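Local structure of UTP--glucose-1-phosphate uridylyltransferase (Acinetobacter baumannii, 6IKX) at the interface of chains A and B. The protein catalyses the transfer of a uridylyl group from UTP to alpha-D-glucose 1-phosphate, yielding UDP-alpha-D-glucose and diphosphate. Sequence-based numbering; all coordinates share one arbitrary frame. Chains: chain A/B, UTP--glucose-1-phosphate uridylyltransferase.

Contact 1: the interface of chains A and B. Residues chain A 50, 98-101, 118-119; chain B 50, 98-101, 118-119.
Strand 97-102 of each subunit meets its own copy antiparallel across a two-fold axis, and the axis falls between A:Ser100 and B:Ser100. The evidence is a reciprocal pair of backbone hydrogen bonds: A:Ser100 N donates to B:Ser100 O at 2.7 Å, and the twin bond runs the other way. Each is fairly straight, 159° at the hydrogen, and each donor lies in the plane of the accepting carbonyl, so the two strands are bridged edge to edge. The serine side chains add their methylenes, CB of A:Ser100 lying 3.6 Å from CB of B:Ser100.

The tight part is built on A:Ile99 and B:Ile99. CG2 of each stands anti to the backbone N, and the two side chains meet at a slant, so that A:Ile99 CG2 and B:Ile99 CG2 touch at 3.5 Å, a snug methyl-methyl contact. CG1 lies beside the backbone N (chi1 -56°), and this turn together with a second bend (chi2 -53°) puts CD1 against B:Val119 and B:Val101. The tip of A:Ile99 CD1 presses on B:Val119 CG2 at 3.3 Å, as does its symmetry twin, tighter than the other apolar contacts. B:Val101 runs parallel to the isoleucine and brings its CG2 to 3.7 Å from A:Ile99 CD1. Helix 117-120 thus covers the isoleucine tip while the partner strand flanks it.

The fit loosens toward A:Gln50. Its CG is anti to the backbone N and the chain stays extended, carrying the amide to the partner helix. Yet A:Gln50 NE2 stops 3.4 Å from B:Ser118 O and 3.5 Å from B:Ser118 OG, polar proximity that is too long to count as a firm bond. Paired strands and interlocked aliphatic tips join the two subunits here, a symmetric arrangement consistent with a role in oligomer assembly.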
loop_
_atom_site.group_PDB
_atom_site.type_symbol
_atom_site.label_atom_id
_atom_site.label_comp_id
_atom_site.label_asym_id
_atom_site.label_seq_id
_atom_site.Cartn_x
_atom_site.Cartn_y
_atom_site.Cartn_z
ATOM N N GLN A 50 18.935 -3.861 17.110
ATOM C CA GLN A 50 17.479 -4.044 16.925
ATOM C C GLN A 50 16.829 -2.657 16.845
ATOM O O GLN A 50 16.797 -1.934 17.918
ATOM C CB GLN A 50 16.871 -4.864 18.061
ATOM C CG GLN A 50 15.487 -5.430 17.727
ATOM C CD GLN A 50 14.836 -6.122 18.901
ATOM O OE1 GLN A 50 14.949 -5.709 20.057
ATOM N NE2 GLN A 50 14.144 -7.205 18.613
ATOM N N VAL A 98 15.288 -5.034 11.791
ATOM C CA VAL A 98 14.314 -3.919 11.883
ATOM C C VAL A 98 12.949 -4.509 12.208
ATOM O O VAL A 98 12.533 -5.375 11.474
ATOM C CB VAL A 98 14.275 -3.130 10.576
ATOM C CG1 VAL A 98 13.244 -2.008 10.677
ATOM C CG2 VAL A 98 15.653 -2.592 10.244
ATOM N N ILE A 99 12.298 -4.026 13.260
ATOM C CA ILE A 99 11.062 -4.607 13.870
ATOM C C ILE A 99 9.941 -3.566 13.812
ATOM O O ILE A 99 10.219 -2.368 14.034
ATOM C CB ILE A 99 11.297 -4.963 15.345
ATOM C CG1 ILE A 99 12.481 -5.912 15.519
ATOM C CG2 ILE A 99 10.027 -5.529 15.957
ATOM C CD1 ILE A 99 12.388 -7.160 14.667
ATOM N N SER A 100 8.700 -4.004 13.641
ATOM C CA SER A 100 7.545 -3.079 13.590
ATOM C C SER A 100 6.542 -3.407 14.684
ATOM O O SER A 100 6.226 -4.612 14.882
ATOM C CB SER A 100 6.884 -3.123 12.256
ATOM O OG SER A 100 7.454 -2.124 11.440
ATOM N N VAL A 101 6.030 -2.348 15.306
ATOM C CA VAL A 101 4.803 -2.413 16.140
ATOM C C VAL A 101 4.028 -1.142 15.833
ATOM O O VAL A 101 4.641 -0.122 15.437
ATOM C CB VAL A 101 5.151 -2.580 17.636
ATOM C CG1 VAL A 101 5.816 -1.326 18.198
ATOM C CG2 VAL A 101 3.926 -2.981 18.445
ATOM N N SER A 118 6.536 -4.813 24.837
ATOM C CA SER A 118 6.674 -6.264 24.567
ATOM C C SER A 118 8.000 -6.543 23.882
ATOM O O SER A 118 8.645 -7.515 24.239
ATOM C CB SER A 118 5.538 -6.746 23.711
ATOM O OG SER A 118 5.614 -6.138 22.436
ATOM N N VAL A 119 8.384 -5.690 22.942
ATOM C CA VAL A 119 9.643 -5.854 22.180
ATOM C C VAL A 119 10.792 -5.413 23.071
ATOM O O VAL A 119 11.839 -6.037 22.983
ATOM C CB VAL A 119 9.577 -5.111 20.836
ATOM C CG1 VAL A 119 10.812 -5.308 19.985
ATOM C CG2 VAL A 119 8.356 -5.560 20.068
ATOM N N GLN B 50 2.294 -12.241 22.607
ATOM C CA GLN B 50 3.095 -11.561 21.566
ATOM C C GLN B 50 3.015 -12.395 20.281
ATOM O O GLN B 50 3.609 -13.544 20.259
ATOM C CB GLN B 50 4.545 -11.381 22.007
ATOM C CG GLN B 50 5.307 -10.342 21.176
ATOM C CD GLN B 50 6.773 -10.270 21.529
ATOM O OE1 GLN B 50 7.434 -11.270 21.819
ATOM N NE2 GLN B 50 7.305 -9.064 21.515
ATOM N N VAL B 98 0.933 -7.271 18.557
ATOM C CA VAL B 98 1.258 -7.893 17.251
ATOM C C VAL B 98 2.501 -7.210 16.697
ATOM O O VAL B 98 2.471 -6.005 16.596
ATOM C CB VAL B 98 0.083 -7.760 16.285
ATOM C CG1 VAL B 98 0.446 -8.376 14.936
ATOM C CG2 VAL B 98 -1.158 -8.403 16.874
ATOM N N ILE B 99 3.526 -7.977 16.346
ATOM C CA ILE B 99 4.899 -7.500 15.991
ATOM C C ILE B 99 5.224 -7.937 14.560
ATOM O O ILE B 99 4.861 -9.071 14.180
ATOM C CB ILE B 99 5.951 -8.119 16.923
ATOM C CG1 ILE B 99 5.645 -7.837 18.392
ATOM C CG2 ILE B 99 7.341 -7.645 16.535
ATOM C CD1 ILE B 99 5.446 -6.367 18.699
ATOM N N SER B 100 5.981 -7.132 13.826
ATOM C CA SER B 100 6.367 -7.473 12.438
ATOM C C SER B 100 7.879 -7.532 12.297
ATOM O O SER B 100 8.577 -6.616 12.813
ATOM C CB SER B 100 5.797 -6.496 11.469
ATOM O OG SER B 100 4.551 -6.982 11.021
ATOM N N VAL B 101 8.332 -8.545 11.563
ATOM C CA VAL B 101 9.709 -8.596 11.011
ATOM C C VAL B 101 9.572 -9.175 9.612
ATOM O O VAL B 101 8.605 -9.925 9.344
ATOM C CB VAL B 101 10.651 -9.406 11.928
ATOM C CG1 VAL B 101 10.288 -10.889 11.931
ATOM C CG2 VAL B 101 12.110 -9.183 11.556
ATOM N N SER B 118 15.789 -12.120 16.929
ATOM C CA SER B 118 15.939 -10.889 17.740
ATOM C C SER B 118 14.715 -10.686 18.613
ATOM O O SER B 118 14.877 -10.327 19.768
ATOM C CB SER B 118 16.140 -9.697 16.847
ATOM O OG SER B 118 14.973 -9.477 16.079
ATOM N N VAL B 119 13.534 -10.935 18.064
ATOM C CA VAL B 119 12.259 -10.758 18.794
ATOM C C VAL B 119 12.086 -11.941 19.732
ATOM O O VAL B 119 11.573 -11.722 20.820
ATOM C CB VAL B 119 11.085 -10.561 17.820
ATOM C CG1 VAL B 119 9.768 -10.303 18.518
ATOM C CG2 VAL B 119 11.393 -9.420 16.880
#

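Contact 2: the interface of chains A and B. Residues chain A 60, 63-64, 67; chain B 57, 102-104.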
loop_
_atom_site.group_PDB
_atom_site.type_symbol
_atom_site.label_atom_id
_atom_site.label_comp_id
_atom_site.label_asym_id
_atom_site.label_seq_id
_atom_site.Cartn_x
_atom_site.Cartn_y
_atom_site.Cartn_z
ATOM N N ALA A 60 4.308 2.051 5.439
ATOM C CA ALA A 60 4.914 0.827 4.867
ATOM C C ALA A 60 6.235 1.179 4.172
ATOM O O ALA A 60 7.160 0.404 4.273
ATOM C CB ALA A 60 3.987 0.174 3.900
ATOM N N GLU A 63 9.363 0.603 6.346
ATOM C CA GLU A 63 9.706 -0.830 6.486
ATOM C C GLU A 63 10.295 -1.331 5.166
ATOM O O GLU A 63 11.247 -2.154 5.199
ATOM C CB GLU A 63 8.479 -1.632 6.894
ATOM C CG GLU A 63 8.096 -1.367 8.334
ATOM C CD GLU A 63 6.602 -1.213 8.591
ATOM O OE1 GLU A 63 6.123 -0.034 8.711
ATOM O OE2 GLU A 63 5.926 -2.261 8.707
ATOM N N ASN A 64 9.772 -0.842 4.038
ATOM C CA ASN A 64 10.154 -1.348 2.697
ATOM C C ASN A 64 11.589 -0.874 2.386
ATOM O O ASN A 64 12.343 -1.656 1.782
ATOM C CB ASN A 64 9.097 -0.991 1.657
ATOM C CG ASN A 64 7.830 -1.801 1.837
ATOM O OD1 ASN A 64 7.864 -2.882 2.416
ATOM N ND2 ASN A 64 6.717 -1.301 1.313
ATOM N N ASP A 67 14.003 -3.476 3.807
ATOM C CA ASP A 67 13.696 -4.811 3.239
ATOM C C ASP A 67 14.266 -4.909 1.806
ATOM O O ASP A 67 14.706 -3.900 1.237
ATOM C CB ASP A 67 12.194 -5.096 3.197
ATOM C CG ASP A 67 11.872 -6.589 3.201
ATOM O OD1 ASP A 67 12.826 -7.376 3.093
ATOM O OD2 ASP A 67 10.674 -6.972 3.242
ATOM N N SER B 57 6.707 -7.634 2.225
ATOM C CA SER B 57 6.366 -6.256 1.781
ATOM C C SER B 57 4.975 -6.184 1.129
ATOM O O SER B 57 4.438 -5.096 1.092
ATOM C CB SER B 57 7.437 -5.724 0.838
ATOM O OG SER B 57 7.470 -6.516 -0.340
ATOM N N ARG B 102 10.458 -8.737 8.731
ATOM C CA ARG B 102 10.451 -9.111 7.291
ATOM C C ARG B 102 11.332 -10.328 7.058
ATOM O O ARG B 102 12.495 -10.299 7.478
ATOM C CB ARG B 102 10.950 -7.939 6.432
ATOM C CG ARG B 102 9.965 -6.786 6.421
ATOM C CD ARG B 102 8.607 -7.115 5.804
ATOM N NE ARG B 102 7.734 -5.945 5.675
ATOM C CZ ARG B 102 7.864 -4.956 4.783
ATOM N NH1 ARG B 102 8.849 -4.933 3.906
ATOM N NH2 ARG B 102 7.022 -3.945 4.797
ATOM N N GLN B 103 10.802 -11.346 6.378
ATOM C CA GLN B 103 11.632 -12.371 5.683
ATOM C C GLN B 103 12.179 -11.742 4.407
ATOM O O GLN B 103 11.404 -11.535 3.492
ATOM C CB GLN B 103 10.816 -13.588 5.274
ATOM C CG GLN B 103 11.668 -14.639 4.587
ATOM C CD GLN B 103 11.013 -15.984 4.679
ATOM O OE1 GLN B 103 9.786 -16.080 4.655
ATOM N NE2 GLN B 103 11.834 -17.022 4.745
ATOM N N PRO B 104 13.466 -11.328 4.334
ATOM C CA PRO B 104 13.954 -10.542 3.203
ATOM C C PRO B 104 13.864 -11.249 1.840
ATOM O O PRO B 104 13.639 -10.563 0.852
ATOM C CB PRO B 104 15.432 -10.252 3.561
ATOM C CG PRO B 104 15.799 -11.241 4.632
ATOM C CD PRO B 104 14.504 -11.539 5.357
HETATM O O HOH W 1 5.801 -5.216 8.187
#
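B:Arg102 ends strand 97-102 with an extended backbone, whereas A:Glu63 and A:Asn64 are helical and A:Asp67 follows in a loop. The arginine leaves with CG beside the backbone N and bends again at chi2, bringing its guanidinium to the partner helix. Both terminal nitrogens converge on one amide oxygen: B:Arg102 NH1 and NH2 each donate to A:Asn64 OD1 at 2.7 Å. Both bonds are bent at the hydrogen, as expected when two nitrogens share one acceptor; they differ in approach, NH1 in the carbonyl plane and NH2 above it, and the amide and guanidinium planes are turned 47° apart.

B:Arg102 NH1 also forms a salt bridge to A:Asp67 OD2 at 2.8 Å, fairly straight at 160° and using the carboxylate's anti lone pair. That side chain crosses the arginine at about a right angle, CG anti to its own backbone N, and A:Asp67 CG packs 3.6 Å from B:Arg102 CB. B:Ser57 CA lies over one guanidinium face, toward the rim. On the NE side water 1 lies 3.0 Å from A:Glu63 OE2 and, at a longer 3.3 Å, from B:Arg102 NE, bridging the two; the carboxylates of A:Asp67 and A:Glu63 may offset the charge of the arginine. The site joins helix 60-65 and the loop after it in one subunit to the partner's strand end, immediately before B:Gln103, a residue of the UTP and UDP-alpha-D-glucose site, which is without either ligand here.

The C-alpha centres of contact 1 and contact 2 lie about 12 Å apart, and strand 97-102 of chain B connects them: its pairing segment belongs to contact 1 and its last residue, B:Arg102, to contact 2. Contact 1 contains both halves of its symmetric arrangement, whereas contact 2 recurs with the chains exchanged, so two polar sites lie on opposite sides of the axis, both at the A:Ser100 end and away from A:Gln50. This combination could fix the register of the paired strands. Because the same strand leads into the substrate-binding B:Gln103, the interface may influence active-site geometry, although the structure alone does not show this.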